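Local coordinates for protein enolase (alpha proteobacterium BAL199, PDB 3UGV) that is an enolase-superfamily enzyme of the mandelate racemase/muconate lactonizing type, probably using a bound magnesium ion in its reaction, though its substrate is not established, at residues L42-T47 against K182-G187; E358-A361 against D366-V369. All blocks are in the same frame, centred on the assembly; numbering follows the deposited sequence.

Contact 1 of 2, residues L42-T47 against K182-G187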
ATOM      1  N   LEU F  42     -19.526 -26.886 -37.008  1.00 41.15           N
ATOM      2  CA  LEU F  42     -19.582 -27.430 -35.644  1.00 45.62           C
ATOM      3  C   LEU F  42     -20.756 -28.389 -35.423  1.00 50.67           C
ATOM      4  O   LEU F  42     -21.852 -28.177 -35.947  1.00 54.41           O
ATOM      5  CB  LEU F  42     -19.650 -26.304 -34.606  1.00 40.18           C
ATOM      6  CG  LEU F  42     -18.461 -25.350 -34.468  1.00 39.05           C
ATOM      7  CD1 LEU F  42     -18.863 -24.149 -33.601  1.00 37.02           C
ATOM      8  CD2 LEU F  42     -17.253 -26.077 -33.895  1.00 27.77           C
ATOM      9  N   GLN F  43     -20.520 -29.436 -34.638  1.00 52.66           N
ATOM     10  CA  GLN F  43     -21.569 -30.382 -34.275  1.00 49.89           C
ATOM     11  C   GLN F  43     -22.663 -29.679 -33.478  1.00 51.50           C
ATOM     12  O   GLN F  43     -23.854 -29.810 -33.776  1.00 52.23           O
ATOM     13  CB  GLN F  43     -20.995 -31.552 -33.467  1.00 51.11           C
ATOM     14  CG  GLN F  43     -22.069 -32.450 -32.860  1.00 62.72           C
ATOM     15  CD  GLN F  43     -21.518 -33.741 -32.265  1.00 70.41           C
ATOM     16  OE1 GLN F  43     -20.309 -33.976 -32.269  1.00 67.15           O
ATOM     17  NE2 GLN F  43     -22.414 -34.585 -31.751  1.00 72.77           N
ATOM     18  N   ARG F  44     -22.254 -28.933 -32.458  1.00 48.01           N
ATOM     19  CA  ARG F  44     -23.193 -28.146 -31.671  1.00 52.63           C
ATOM     20  C   ARG F  44     -22.849 -26.666 -31.851  1.00 62.35           C
ATOM     21  O   ARG F  44     -21.811 -26.203 -31.377  1.00 65.15           O
ATOM     22  CB  ARG F  44     -23.125 -28.548 -30.190  1.00 44.61           C
ATOM     23  CG  ARG F  44     -23.231 -30.051 -29.941  1.00 38.51           C
ATOM     24  CD  ARG F  44     -22.991 -30.403 -28.474  1.00 33.35           C
ATOM     25  NE  ARG F  44     -23.290 -31.806 -28.191  1.00 38.55           N
ATOM     26  CZ  ARG F  44     -22.403 -32.798 -28.264  1.00 49.33           C
ATOM     27  NH1 ARG F  44     -21.142 -32.560 -28.609  1.00 45.38           N
ATOM     28  NH2 ARG F  44     -22.779 -34.036 -27.989  1.00 56.28           N
ATOM     29  N   PRO F  45     -23.716 -25.916 -32.548  1.00 62.90           N
ATOM     30  CA  PRO F  45     -23.388 -24.517 -32.853  1.00 58.12           C
ATOM     31  C   PRO F  45     -23.293 -23.628 -31.606  1.00 51.85           C
ATOM     32  O   PRO F  45     -24.116 -23.734 -30.695  1.00 45.73           O
ATOM     33  CB  PRO F  45     -24.552 -24.073 -33.749  1.00 54.51           C
ATOM     34  CG  PRO F  45     -25.683 -24.970 -33.364  1.00 59.42           C
ATOM     35  CD  PRO F  45     -25.043 -26.299 -33.058  1.00 62.47           C
ATOM     36  N   VAL F  46     -22.279 -22.765 -31.577  1.00 48.07           N
ATOM     37  CA  VAL F  46     -22.153 -21.746 -30.543  1.00 42.39           C
ATOM     38  C   VAL F  46     -23.434 -20.908 -30.508  1.00 45.73           C
ATOM     39  O   VAL F  46     -23.790 -20.270 -31.494  1.00 53.60           O
ATOM     40  CB  VAL F  46     -20.943 -20.818 -30.814  1.00 35.77           C
ATOM     41  CG1 VAL F  46     -20.881 -19.706 -29.776  1.00 41.72           C
ATOM     42  CG2 VAL F  46     -19.630 -21.615 -30.860  1.00 24.99           C
ATOM     43  N   THR F  47     -24.140 -20.927 -29.383  1.00 44.22           N
ATOM     44  CA  THR F  47     -25.380 -20.163 -29.253  1.00 48.66           C
ATOM     45  C   THR F  47     -25.270 -19.154 -28.111  1.00 52.05           C
ATOM     46  O   THR F  47     -25.506 -19.487 -26.945  1.00 47.27           O
ATOM     47  CB  THR F  47     -26.608 -21.081 -29.027  1.00 52.91           C
ATOM     48  OG1 THR F  47     -26.746 -21.987 -30.129  1.00 57.25           O
ATOM     49  CG2 THR F  47     -27.889 -20.256 -28.883  1.00 49.22           C
ATOM     50  N   LYS F 182     -21.377 -35.318 -20.557  1.00 25.27           N
ATOM     51  CA  LYS F 182     -20.724 -36.096 -19.499  1.00 23.34           C
ATOM     52  C   LYS F 182     -20.244 -37.429 -20.041  1.00 25.48           C
ATOM     53  O   LYS F 182     -19.100 -37.812 -19.826  1.00 25.84           O
ATOM     54  CB  LYS F 182     -21.654 -36.337 -18.313  1.00 22.33           C
ATOM     55  CG  LYS F 182     -20.960 -36.937 -17.094  1.00 20.90           C
ATOM     56  CD  LYS F 182     -21.904 -36.955 -15.899  1.00 29.59           C
ATOM     57  CE  LYS F 182     -21.369 -37.778 -14.724  1.00 34.22           C
ATOM     58  NZ  LYS F 182     -20.020 -37.335 -14.258  1.00 49.57           N
ATOM     59  N   ALA F 183     -21.141 -38.123 -20.743  1.00 30.59           N
ATOM     60  CA  ALA F 183     -20.877 -39.457 -21.287  1.00 33.74           C
ATOM     61  C   ALA F 183     -19.770 -39.474 -22.329  1.00 31.36           C
ATOM     62  O   ALA F 183     -19.137 -40.512 -22.539  1.00 25.91           O
ATOM     63  CB  ALA F 183     -22.154 -40.061 -21.876  1.00 34.56           C
ATOM     64  N   GLU F 184     -19.543 -38.335 -22.985  1.00 26.21           N
ATOM     65  CA  GLU F 184     -18.449 -38.232 -23.932  1.00 26.24           C
ATOM     66  C   GLU F 184     -17.117 -38.500 -23.251  1.00 24.57           C
ATOM     67  O   GLU F 184     -16.145 -38.832 -23.912  1.00 29.22           O
ATOM     68  CB  GLU F 184     -18.426 -36.866 -24.604  1.00 32.85           C
ATOM     69  CG  GLU F 184     -19.415 -36.717 -25.746  1.00 38.19           C
ATOM     70  CD  GLU F 184     -19.232 -35.407 -26.509  1.00 49.57           C
ATOM     71  OE1 GLU F 184     -18.987 -34.367 -25.853  1.00 42.84           O
ATOM     72  OE2 GLU F 184     -19.321 -35.422 -27.760  1.00 57.56           O
ATOM     73  N   GLY F 185     -17.073 -38.362 -21.928  1.00 22.82           N
ATOM     74  CA  GLY F 185     -15.833 -38.560 -21.194  1.00 25.48           C
ATOM     75  C   GLY F 185     -15.352 -40.004 -21.162  1.00 36.14           C
ATOM     76  O   GLY F 185     -14.185 -40.268 -20.841  1.00 33.14           O
ATOM     77  N   GLN F 186     -16.251 -40.931 -21.502  1.00 33.88           N
ATOM     78  CA  GLN F 186     -15.992 -42.380 -21.418  1.00 33.89           C
ATOM     79  C   GLN F 186     -15.962 -42.873 -19.978  1.00 38.65           C
ATOM     80  O   GLN F 186     -15.678 -42.113 -19.053  1.00 46.39           O
ATOM     81  CB  GLN F 186     -14.699 -42.791 -22.143  1.00 28.98           C
ATOM     82  CG  GLN F 186     -14.684 -42.488 -23.638  1.00 36.77           C
ATOM     83  CD  GLN F 186     -15.878 -43.092 -24.373  1.00 54.36           C
ATOM     84  OE1 GLN F 186     -15.993 -44.315 -24.500  1.00 67.94           O
ATOM     85  NE2 GLN F 186     -16.778 -42.236 -24.847  1.00 45.71           N
ATOM     86  N   GLY F 187     -16.268 -44.151 -19.792  1.00 35.93           N
ATOM     87  CA  GLY F 187     -16.193 -44.756 -18.484  1.00 28.05           C
ATOM     88  C   GLY F 187     -17.146 -44.094 -17.518  1.00 31.77           C
ATOM     89  O   GLY F 187     -18.359 -44.057 -17.747  1.00 29.21           O
TER

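Contact 2 of 2, residues E358-A361 against D366-V369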
ATOM      1  N   GLU F 358      -6.311 -39.148 -35.659  1.00 49.31           N
ATOM      2  CA  GLU F 358      -6.454 -39.809 -34.379  1.00 49.99           C
ATOM      3  C   GLU F 358      -6.422 -38.805 -33.230  1.00 45.10           C
ATOM      4  O   GLU F 358      -5.378 -38.573 -32.622  1.00 40.50           O
ATOM      5  CB  GLU F 358      -5.339 -40.837 -34.220  1.00 57.19           C
ATOM      6  CG  GLU F 358      -5.647 -41.976 -33.267  1.00 71.42           C
ATOM      7  CD  GLU F 358      -4.659 -43.124 -33.422  1.00 85.36           C
ATOM      8  OE1 GLU F 358      -3.987 -43.479 -32.430  1.00 85.51           O
ATOM      9  OE2 GLU F 358      -4.555 -43.667 -34.545  1.00 90.15           O
ATOM     10  N   PRO F 359      -7.571 -38.185 -32.940  1.00 47.83           N
ATOM     11  CA  PRO F 359      -7.671 -37.354 -31.736  1.00 40.84           C
ATOM     12  C   PRO F 359      -7.373 -38.188 -30.495  1.00 36.53           C
ATOM     13  O   PRO F 359      -7.609 -39.394 -30.513  1.00 36.77           O
ATOM     14  CB  PRO F 359      -9.132 -36.883 -31.741  1.00 37.01           C
ATOM     15  CG  PRO F 359      -9.829 -37.683 -32.804  1.00 41.23           C
ATOM     16  CD  PRO F 359      -8.782 -38.116 -33.773  1.00 48.14           C
ATOM     17  N   TYR F 360      -6.842 -37.558 -29.451  1.00 37.08           N
ATOM     18  CA  TYR F 360      -6.432 -38.258 -28.232  1.00 28.14           C
ATOM     19  C   TYR F 360      -7.589 -39.059 -27.605  1.00 28.42           C
ATOM     20  O   TYR F 360      -8.753 -38.687 -27.723  1.00 28.63           O
ATOM     21  CB  TYR F 360      -5.870 -37.250 -27.214  1.00 20.39           C
ATOM     22  CG  TYR F 360      -4.536 -36.630 -27.584  1.00 25.15           C
ATOM     23  CD1 TYR F 360      -3.990 -36.806 -28.842  1.00 27.80           C
ATOM     24  CD2 TYR F 360      -3.812 -35.869 -26.655  1.00 29.65           C
ATOM     25  CE1 TYR F 360      -2.764 -36.229 -29.185  1.00 22.18           C
ATOM     26  CE2 TYR F 360      -2.579 -35.305 -26.981  1.00 24.49           C
ATOM     27  CZ  TYR F 360      -2.063 -35.491 -28.254  1.00 26.01           C
ATOM     28  OH  TYR F 360      -0.846 -34.937 -28.611  1.00 28.92           O
ATOM     29  N   ALA F 361      -7.275 -40.154 -26.924  1.00 31.63           N
ATOM     30  CA  ALA F 361      -8.322 -40.974 -26.329  1.00 32.54           C
ATOM     31  C   ALA F 361      -8.740 -40.449 -24.963  1.00 37.43           C
ATOM     32  O   ALA F 361      -7.956 -39.791 -24.274  1.00 30.48           O
ATOM     33  CB  ALA F 361      -7.873 -42.429 -26.222  1.00 31.05           C
ATOM     34  N   ASP F 366     -10.443 -38.268 -18.272  1.00 32.41           N
ATOM     35  CA  ASP F 366      -9.061 -37.833 -18.462  1.00 31.27           C
ATOM     36  C   ASP F 366      -8.702 -37.971 -19.931  1.00 34.22           C
ATOM     37  O   ASP F 366      -9.059 -38.965 -20.562  1.00 34.57           O
ATOM     38  CB  ASP F 366      -8.084 -38.681 -17.642  1.00 33.49           C
ATOM     39  CG  ASP F 366      -8.357 -38.614 -16.147  1.00 48.12           C
ATOM     40  OD1 ASP F 366      -8.973 -37.625 -15.695  1.00 38.75           O
ATOM     41  OD2 ASP F 366      -7.953 -39.556 -15.423  1.00 57.06           O
ATOM     42  N   LEU F 367      -8.008 -36.975 -20.473  1.00 29.47           N
ATOM     43  CA  LEU F 367      -7.475 -37.051 -21.833  1.00 32.22           C
ATOM     44  C   LEU F 367      -6.111 -37.747 -21.794  1.00 36.47           C
ATOM     45  O   LEU F 367      -5.225 -37.352 -21.038  1.00 39.81           O
ATOM     46  CB  LEU F 367      -7.333 -35.651 -22.442  1.00 31.01           C
ATOM     47  CG  LEU F 367      -7.060 -35.594 -23.946  1.00 29.21           C
ATOM     48  CD1 LEU F 367      -8.288 -36.098 -24.715  1.00 34.46           C
ATOM     49  CD2 LEU F 367      -6.658 -34.197 -24.425  1.00 20.41           C
ATOM     50  N   ILE F 368      -5.956 -38.791 -22.601  1.00 39.04           N
ATOM     51  CA  ILE F 368      -4.742 -39.608 -22.606  1.00 27.55           C
ATOM     52  C   ILE F 368      -3.724 -39.075 -23.606  1.00 25.65           C
ATOM     53  O   ILE F 368      -4.017 -39.004 -24.789  1.00 32.94           O
ATOM     54  CB  ILE F 368      -5.062 -41.059 -23.006  1.00 25.73           C
ATOM     55  CG1 ILE F 368      -6.025 -41.692 -22.000  1.00 38.62           C
ATOM     56  CG2 ILE F 368      -3.776 -41.868 -23.109  1.00 30.86           C
ATOM     57  CD1 ILE F 368      -5.565 -41.564 -20.548  1.00 42.19           C
ATOM     58  N   VAL F 369      -2.541 -38.683 -23.137  1.00 26.02           N
ATOM     59  CA  VAL F 369      -1.483 -38.233 -24.043  1.00 28.14           C
ATOM     60  C   VAL F 369      -0.819 -39.474 -24.605  1.00 33.21           C
ATOM     61  O   VAL F 369      -0.326 -40.299 -23.839  1.00 31.93           O
ATOM     62  CB  VAL F 369      -0.385 -37.388 -23.340  1.00 34.84           C
ATOM     63  CG1 VAL F 369       0.719 -37.044 -24.330  1.00 29.08           C
ATOM     64  CG2 VAL F 369      -0.955 -36.120 -22.726  1.00 39.21           C
TER

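Contact 1 of 2, residues L42-T47 against K182-G187
A salt bridge between Arg44 and Glu184 ties the N-terminal capping domain to the barrel domain at the surface of this enolase-superfamily chain. Arg44 sits where strand 30-47 turns a corner; Glu184 follows close on helix 171-183. The two side chains reach for each other from opposite directions. Arg44 has CG anti to its carbonyl carbon (chi1 -50°) and stays extended from CG to NE, which carries the guanidinium to the barrel domain. There NH1 lies 3.5 Å from Glu184 OE2, a weak hydrogen bond within the ion pair, while NH2 stands 3.7 Å from the same OE2. The carboxylate oxygen meets the guanidinium at its edge and near its plane, but the two flat groups are 82° apart, so this is not the side-by-side, two-bond form of an arginine–carboxylate pair. Over one guanidinium face, offset toward the rim, stands Gln43 NE2, 3.6 Å above the plane.

In the two-domain plan of the family, helix 171-183 follows strand 157-162, probably the first of the barrel. Asn162 at the end of that strand, together with Asn164, hydrogen-bonds Glu184 OE1, fixing the carboxylate while OE2 is turned to the arginine. Glu177 and Glu180, on the same helix, add long, weak ion pairs to Arg44, making an acidic surround that probably steadies its positive charge. Replacing Arg44 by alanine removes this cation and is likely to leave Glu184 OE2 without its mate across the domain boundary. Around Glu184 the backbone forms a type I turn from Ala183 to Gln186, closed by Gln186 N on Ala183 O at 3.1 Å.

Contact 2 of 2, residues E358-A361 against D366-V369
Ile368 N donates to Ala361 O at 2.8 Å, a nearly straight backbone hydrogen bond (169° at the hydrogen) that the carbonyl accepts almost end-on. Ile368 CB also lies 3.4 Å from Ala361 O. Beside this bond Ala361 CB and Ile368 CB stand 4.5 Å apart, the rest of the isoleucine leading away.

Apolar packing on the Tyr360 and Leu367 side is closer. Tyr360 and Leu367 cross at about a right angle: Leu367 CD1 abuts Tyr360 CB at 3.7 Å, while the other methyl, CD2, comes 4.0 Å from the ring atom CD2 of Tyr360. Leu367 reaches the tyrosine because its CG is anti to the backbone N (chi1 -168°), which directs the branch toward Tyr360. The contact lies at the open end of a β-hairpin, whose arm 366-368 runs antiparallel to 361-363 on one side and to the barrel strand 157-162 on the other. Leu367 also packs on Leu346 and Trp348 of strand 346-348 and on Ala334 of helix 330-337, so this leucine is buried among largely apolar side chains.

Backbone atoms lie beside the tyrosine too. Ile368 O rests 3.5 Å from Tyr360 CB and lies obliquely to the ring, and Val369 CA approaches Tyr360 CD2 at 4.2 Å. At the far end of this buried ring, Tyr360 OH is hydrogen-bonded to Leu375 O and to His335 NE2, two partners that satisfy the hydroxyl and limit the swing of the ring.

In the fold
Contact 1 is a surface contact between two domains, whereas contact 2 is partly buried and local, between parts of one hairpin only a few residues apart in sequence. Their chemistry follows: a single long ion pair joins 42-47 to 182-187, while a short backbone bond and apolar side chains hold 358-361 to 366-369. Both adjoin strand 157-162, contact 1 through Asn162 at its end and contact 2 through the backbone pairing of Leu367 with Val158. The centres are 15 Å apart and the nearest atoms about 5 Å, without touching; a backbone bond from Gly185 to Gly365, in the turn between the hairpin arms, ties segment 182-187 to the hairpin.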